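Local coordinates for protein precorrin-6y methyltransferase/putative decarboxylase (Methanothermobacter thermautotrophicus, PDB 1L3I) that probably methylates C-15 of cobalt-precorrin-6B and then decarboxylates C-12 to give cobalt-precorrin-7, in the anaerobic route to adenosylcobalamin, at residues Glu112-Leu124 and Thr139-Phe152. Residues are numbered along the deposited sequence; the frame is centred on the assembly and turned at random.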
loop_
_atom_site.group_PDB
_atom_site.type_symbol
_atom_site.label_atom_id
_atom_site.label_comp_id
_atom_site.label_asym_id
_atom_site.label_seq_id
_atom_site.Cartn_x
_atom_site.Cartn_y
_atom_site.Cartn_z
ATOM N N GLU A 112 -9.503 5.730 26.215
ATOM C CA GLU A 112 -10.596 6.669 26.475
ATOM C C GLU A 112 -11.079 7.419 25.238
ATOM O O GLU A 112 -11.629 8.510 25.355
ATOM C CB GLU A 112 -10.156 7.681 27.537
ATOM C CG GLU A 112 -9.610 7.035 28.794
ATOM C CD GLU A 112 -8.911 8.017 29.705
ATOM O OE1 GLU A 112 -8.453 9.070 29.215
ATOM O OE2 GLU A 112 -8.808 7.720 30.914
ATOM N N LEU A 113 -10.924 6.814 24.064
ATOM C CA LEU A 113 -11.321 7.473 22.821
ATOM C C LEU A 113 -12.752 8.002 22.826
ATOM O O LEU A 113 -13.006 9.178 22.537
ATOM C CB LEU A 113 -11.123 6.549 21.617
ATOM C CG LEU A 113 -11.503 7.195 20.289
ATOM C CD1 LEU A 113 -10.579 8.366 19.964
ATOM C CD2 LEU A 113 -11.474 6.148 19.199
ATOM N N GLN A 114 -13.682 7.119 23.163
ATOM C CA GLN A 114 -15.100 7.459 23.198
ATOM C C GLN A 114 -15.381 8.674 24.079
ATOM O O GLN A 114 -16.073 9.606 23.663
ATOM C CB GLN A 114 -15.879 6.255 23.695
ATOM C CG GLN A 114 -17.370 6.422 23.664
ATOM C CD GLN A 114 -18.066 5.168 24.125
ATOM O OE1 GLN A 114 -18.064 4.842 25.322
ATOM N NE2 GLN A 114 -18.651 4.439 23.178
ATOM N N GLU A 115 -14.815 8.663 25.281
ATOM C CA GLU A 115 -14.987 9.748 26.250
ATOM C C GLU A 115 -14.410 11.052 25.705
ATOM O O GLU A 115 -15.053 12.103 25.774
ATOM C CB GLU A 115 -14.278 9.373 27.551
ATOM C CG GLU A 115 -14.455 10.344 28.687
ATOM C CD GLU A 115 -13.726 9.905 29.953
ATOM O OE1 GLU A 115 -13.099 8.813 29.950
ATOM O OE2 GLU A 115 -13.784 10.657 30.958
ATOM N N ILE A 116 -13.175 10.961 25.201
ATOM C CA ILE A 116 -12.421 12.070 24.626
ATOM C C ILE A 116 -13.218 12.699 23.498
ATOM O O ILE A 116 -13.335 13.921 23.434
ATOM C CB ILE A 116 -11.060 11.565 24.071
ATOM C CG1 ILE A 116 -10.133 11.182 25.220
ATOM C CG2 ILE A 116 -10.387 12.614 23.179
ATOM C CD1 ILE A 116 -8.856 10.513 24.744
ATOM N N LEU A 117 -13.791 11.869 22.630
ATOM C CA LEU A 117 -14.579 12.387 21.511
ATOM C C LEU A 117 -15.874 13.076 21.953
ATOM O O LEU A 117 -16.142 14.200 21.532
ATOM C CB LEU A 117 -14.873 11.287 20.485
ATOM C CG LEU A 117 -13.716 10.827 19.604
ATOM C CD1 LEU A 117 -14.258 9.767 18.676
ATOM C CD2 LEU A 117 -13.098 11.988 18.825
ATOM N N ARG A 118 -16.647 12.429 22.829
ATOM C CA ARG A 118 -17.894 13.001 23.340
ATOM C C ARG A 118 -17.632 14.390 23.892
ATOM O O ARG A 118 -18.405 15.300 23.641
ATOM C CB ARG A 118 -18.473 12.153 24.462
ATOM C CG ARG A 118 -19.260 10.940 24.025
ATOM C CD ARG A 118 -19.832 10.279 25.254
ATOM N NE ARG A 118 -20.446 8.993 24.995
ATOM C CZ ARG A 118 -20.177 7.890 25.688
ATOM N NH1 ARG A 118 -19.284 7.913 26.680
ATOM N NH2 ARG A 118 -20.837 6.755 25.432
ATOM N N ILE A 119 -16.556 14.526 24.666
ATOM C CA ILE A 119 -16.154 15.815 25.244
ATOM C C ILE A 119 -15.774 16.795 24.138
ATOM O O ILE A 119 -16.180 17.949 24.178
ATOM C CB ILE A 119 -14.954 15.668 26.241
ATOM C CG1 ILE A 119 -15.352 14.805 27.446
ATOM C CG2 ILE A 119 -14.425 17.032 26.670
ATOM C CD1 ILE A 119 -14.186 14.410 28.343
ATOM N N ILE A 120 -14.968 16.357 23.170
ATOM C CA ILE A 120 -14.577 17.252 22.076
ATOM C C ILE A 120 -15.840 17.753 21.370
ATOM O O ILE A 120 -15.907 18.902 20.972
ATOM C CB ILE A 120 -13.613 16.577 21.034
ATOM C CG1 ILE A 120 -12.207 16.398 21.626
ATOM C CG2 ILE A 120 -13.527 17.428 19.765
ATOM C CD1 ILE A 120 -11.234 15.664 20.722
ATOM N N LYS A 121 -16.846 16.897 21.230
ATOM C CA LYS A 121 -18.075 17.337 20.584
ATOM C C LYS A 121 -18.641 18.505 21.402
ATOM O O LYS A 121 -18.811 19.581 20.856
ATOM C CB LYS A 121 -19.117 16.222 20.461
ATOM C CG LYS A 121 -20.341 16.671 19.699
ATOM C CD LYS A 121 -21.485 15.700 19.851
ATOM C CE LYS A 121 -22.753 16.272 19.195
ATOM N NZ LYS A 121 -23.892 15.283 19.217
ATOM N N ASP A 122 -18.797 18.319 22.724
ATOM C CA ASP A 122 -19.336 19.344 23.661
ATOM C C ASP A 122 -18.649 20.726 23.636
ATOM O O ASP A 122 -19.207 21.702 24.155
ATOM C CB ASP A 122 -19.281 18.876 25.135
ATOM C CG ASP A 122 -20.270 17.752 25.473
ATOM O OD1 ASP A 122 -20.811 17.037 24.615
ATOM O OD2 ASP A 122 -20.467 17.533 26.675
ATOM N N LYS A 123 -17.444 20.800 23.066
ATOM C CA LYS A 123 -16.709 22.061 23.015
ATOM C C LYS A 123 -16.350 22.513 21.616
ATOM O O LYS A 123 -15.571 23.462 21.463
ATOM C CB LYS A 123 -15.391 21.920 23.774
ATOM C CG LYS A 123 -15.427 21.023 24.991
ATOM C CD LYS A 123 -14.297 21.394 25.935
ATOM C CE LYS A 123 -14.442 22.837 26.402
ATOM N NZ LYS A 123 -13.939 22.923 27.784
ATOM N N LEU A 124 -16.851 21.809 20.602
ATOM C CA LEU A 124 -16.508 22.142 19.215
ATOM C C LEU A 124 -17.275 23.346 18.668
ATOM O O LEU A 124 -18.493 23.365 18.682
ATOM C CB LEU A 124 -16.681 20.910 18.293
ATOM C CG LEU A 124 -16.045 20.941 16.884
ATOM C CD1 LEU A 124 -14.534 20.995 16.972
ATOM C CD2 LEU A 124 -16.482 19.732 16.059
ATOM N N THR A 139 -9.106 1.211 16.947
ATOM C CA THR A 139 -9.305 2.646 16.956
ATOM C C THR A 139 -9.986 3.129 15.667
ATOM O O THR A 139 -10.800 4.032 15.715
ATOM C CB THR A 139 -7.963 3.370 17.127
ATOM O OG1 THR A 139 -7.265 2.792 18.239
ATOM C CG2 THR A 139 -8.162 4.846 17.363
ATOM N N LYS A 140 -9.657 2.516 14.530
ATOM C CA LYS A 140 -10.253 2.926 13.252
ATOM C C LYS A 140 -11.756 2.680 13.292
ATOM O O LYS A 140 -12.549 3.534 12.897
ATOM C CB LYS A 140 -9.621 2.162 12.073
ATOM C CG LYS A 140 -8.180 2.528 11.801
ATOM C CD LYS A 140 -7.527 1.573 10.813
ATOM C CE LYS A 140 -6.001 1.676 10.911
ATOM N NZ LYS A 140 -5.306 0.616 10.140
ATOM N N PHE A 141 -12.139 1.510 13.788
ATOM C CA PHE A 141 -13.537 1.142 13.895
ATOM C C PHE A 141 -14.221 2.034 14.928
ATOM O O PHE A 141 -15.256 2.642 14.654
ATOM C CB PHE A 141 -13.653 -0.313 14.334
ATOM C CG PHE A 141 -15.070 -0.775 14.516
ATOM C CD1 PHE A 141 -15.829 -1.184 13.418
ATOM C CD2 PHE A 141 -15.653 -0.802 15.791
ATOM C CE1 PHE A 141 -17.143 -1.611 13.581
ATOM C CE2 PHE A 141 -16.970 -1.229 15.968
ATOM C CZ PHE A 141 -17.718 -1.636 14.864
ATOM N N GLU A 142 -13.625 2.119 16.113
ATOM C CA GLU A 142 -14.146 2.916 17.222
ATOM C C GLU A 142 -14.385 4.386 16.870
ATOM O O GLU A 142 -15.464 4.901 17.136
ATOM C CB GLU A 142 -13.218 2.793 18.444
ATOM C CG GLU A 142 -13.871 3.205 19.750
ATOM C CD GLU A 142 -15.146 2.397 20.034
ATOM O OE1 GLU A 142 -15.217 1.202 19.638
ATOM O OE2 GLU A 142 -16.080 2.968 20.652
ATOM N N ALA A 143 -13.401 5.030 16.237
ATOM C CA ALA A 143 -13.498 6.435 15.845
ATOM C C ALA A 143 -14.713 6.650 14.941
ATOM O O ALA A 143 -15.475 7.595 15.121
ATOM C CB ALA A 143 -12.192 6.879 15.128
HETATM N N MSE A 144 -14.902 5.738 13.999
HETATM C CA MSE A 144 -16.010 5.797 13.058
HETATM C C MSE A 144 -17.364 5.682 13.758
HETATM O O MSE A 144 -18.184 6.587 13.650
HETATM C CB MSE A 144 -15.865 4.681 12.042
HETATM C CG MSE A 144 -14.616 4.801 11.204
HETATM SE SE MSE A 144 -15.005 5.666 9.571
HETATM C CE MSE A 144 -15.499 4.063 8.620
ATOM N N GLU A 145 -17.581 4.578 14.472
ATOM C CA GLU A 145 -18.836 4.356 15.191
ATOM C C GLU A 145 -19.129 5.543 16.113
ATOM O O GLU A 145 -20.168 6.183 16.000
ATOM C CB GLU A 145 -18.793 3.034 16.000
ATOM C CG GLU A 145 -20.126 2.693 16.740
ATOM C CD GLU A 145 -20.196 1.262 17.304
ATOM O OE1 GLU A 145 -19.384 0.918 18.203
ATOM O OE2 GLU A 145 -21.088 0.487 16.864
ATOM N N CYS A 146 -18.179 5.877 16.975
ATOM C CA CYS A 146 -18.361 6.986 17.896
ATOM C C CYS A 146 -18.726 8.286 17.217
ATOM O O CYS A 146 -19.708 8.910 17.591
ATOM C CB CYS A 146 -17.118 7.187 18.740
ATOM S SG CYS A 146 -16.984 5.932 20.016
ATOM N N LEU A 147 -17.964 8.677 16.202
ATOM C CA LEU A 147 -18.251 9.919 15.519
ATOM C C LEU A 147 -19.593 9.901 14.803
ATOM O O LEU A 147 -20.258 10.929 14.734
ATOM C CB LEU A 147 -17.121 10.299 14.575
ATOM C CG LEU A 147 -15.894 10.903 15.264
ATOM C CD1 LEU A 147 -14.742 10.976 14.294
ATOM C CD2 LEU A 147 -16.232 12.279 15.806
ATOM N N ARG A 148 -20.005 8.745 14.285
ATOM C CA ARG A 148 -21.313 8.648 13.621
ATOM C C ARG A 148 -22.394 8.839 14.669
ATOM O O ARG A 148 -23.325 9.619 14.482
ATOM C CB ARG A 148 -21.527 7.282 12.963
ATOM C CG ARG A 148 -21.359 7.303 11.461
ATOM C CD ARG A 148 -21.463 5.914 10.896
ATOM N NE ARG A 148 -20.584 5.729 9.736
ATOM C CZ ARG A 148 -20.752 4.776 8.827
ATOM N NH1 ARG A 148 -21.769 3.920 8.937
ATOM N NH2 ARG A 148 -19.924 4.695 7.794
ATOM N N ASP A 149 -22.224 8.134 15.784
ATOM C CA ASP A 149 -23.150 8.172 16.902
ATOM C C ASP A 149 -23.310 9.566 17.497
ATOM O O ASP A 149 -24.330 9.869 18.115
ATOM C CB ASP A 149 -22.719 7.183 17.980
ATOM C CG ASP A 149 -22.804 5.738 17.529
ATOM O OD1 ASP A 149 -23.228 5.481 16.366
ATOM O OD2 ASP A 149 -22.454 4.846 18.337
ATOM N N LEU A 150 -22.299 10.410 17.322
ATOM C CA LEU A 150 -22.361 11.769 17.845
ATOM C C LEU A 150 -22.946 12.699 16.796
ATOM O O LEU A 150 -22.955 13.914 16.971
ATOM C CB LEU A 150 -20.982 12.241 18.300
ATOM C CG LEU A 150 -20.350 11.455 19.442
ATOM C CD1 LEU A 150 -18.964 12.005 19.739
ATOM C CD2 LEU A 150 -21.235 11.500 20.686
ATOM N N GLY A 151 -23.403 12.132 15.690
ATOM C CA GLY A 151 -24.027 12.919 14.641
ATOM C C GLY A 151 -23.165 13.563 13.566
ATOM O O GLY A 151 -23.637 14.429 12.822
ATOM N N PHE A 152 -21.911 13.144 13.448
ATOM C CA PHE A 152 -21.036 13.723 12.431
ATOM C C PHE A 152 -21.035 12.936 11.132
ATOM O O PHE A 152 -21.434 11.761 11.082
ATOM C CB PHE A 152 -19.585 13.783 12.920
ATOM C CG PHE A 152 -19.356 14.704 14.071
ATOM C CD1 PHE A 152 -19.319 14.211 15.366
ATOM C CD2 PHE A 152 -19.138 16.060 13.866
ATOM C CE1 PHE A 152 -19.059 15.050 16.447
ATOM C CE2 PHE A 152 -18.874 16.917 14.939
ATOM C CZ PHE A 152 -18.839 16.412 16.229
#
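L113 and L117 are the bumps with which helix 113-122 meets helix 137-149; the axes of 113-122 and 139-149 run 34° apart and 10.0 Å from each other at their closest. With CG anti to the backbone N (chi1 -179°), L113 drops CD2 into a hollow lined by T139, E142 and A143. CD2 of L113 lies 3.8 Å from CG of E142. One turn on, CD1 of L117 enters the next hollow, 3.9 Å from CB of C146 and beside CG of L147. In return, C146 puts SG against the stem of Q114, 3.7 Å from its CG. L150 fills a hollow between L117, R118 and K121. Its CD1 rests on the backbone at R118, 3.9 Å from N, and its CD2 meets CG of R118.

Helix 137-149 ends in a Schellman motif with G151 at C-prime, and O of L150 lies beside K121. NZ of K121 donates to O of L150 at 2.8 Å, from above the carbonyl plane. The extended lysine chain slides past L150, while CG of K121 and CD2 of L124 lie obliquely against the F152 ring. Replacing F152 by an alanine removes the ring, which would probably leave a gap beside CG of K121 and CD2 of L124.

Both helices pack on strand 128-134 of the Rossmann-type sheet, I120 on I130 and T139 on A134. Helix 113-122 makes the crossover between parallel strands 101-106 and 128-134. The chemistry implies a mainly apolar seam, closed at its C-terminal end by one lysine-to-carbonyl hydrogen bond.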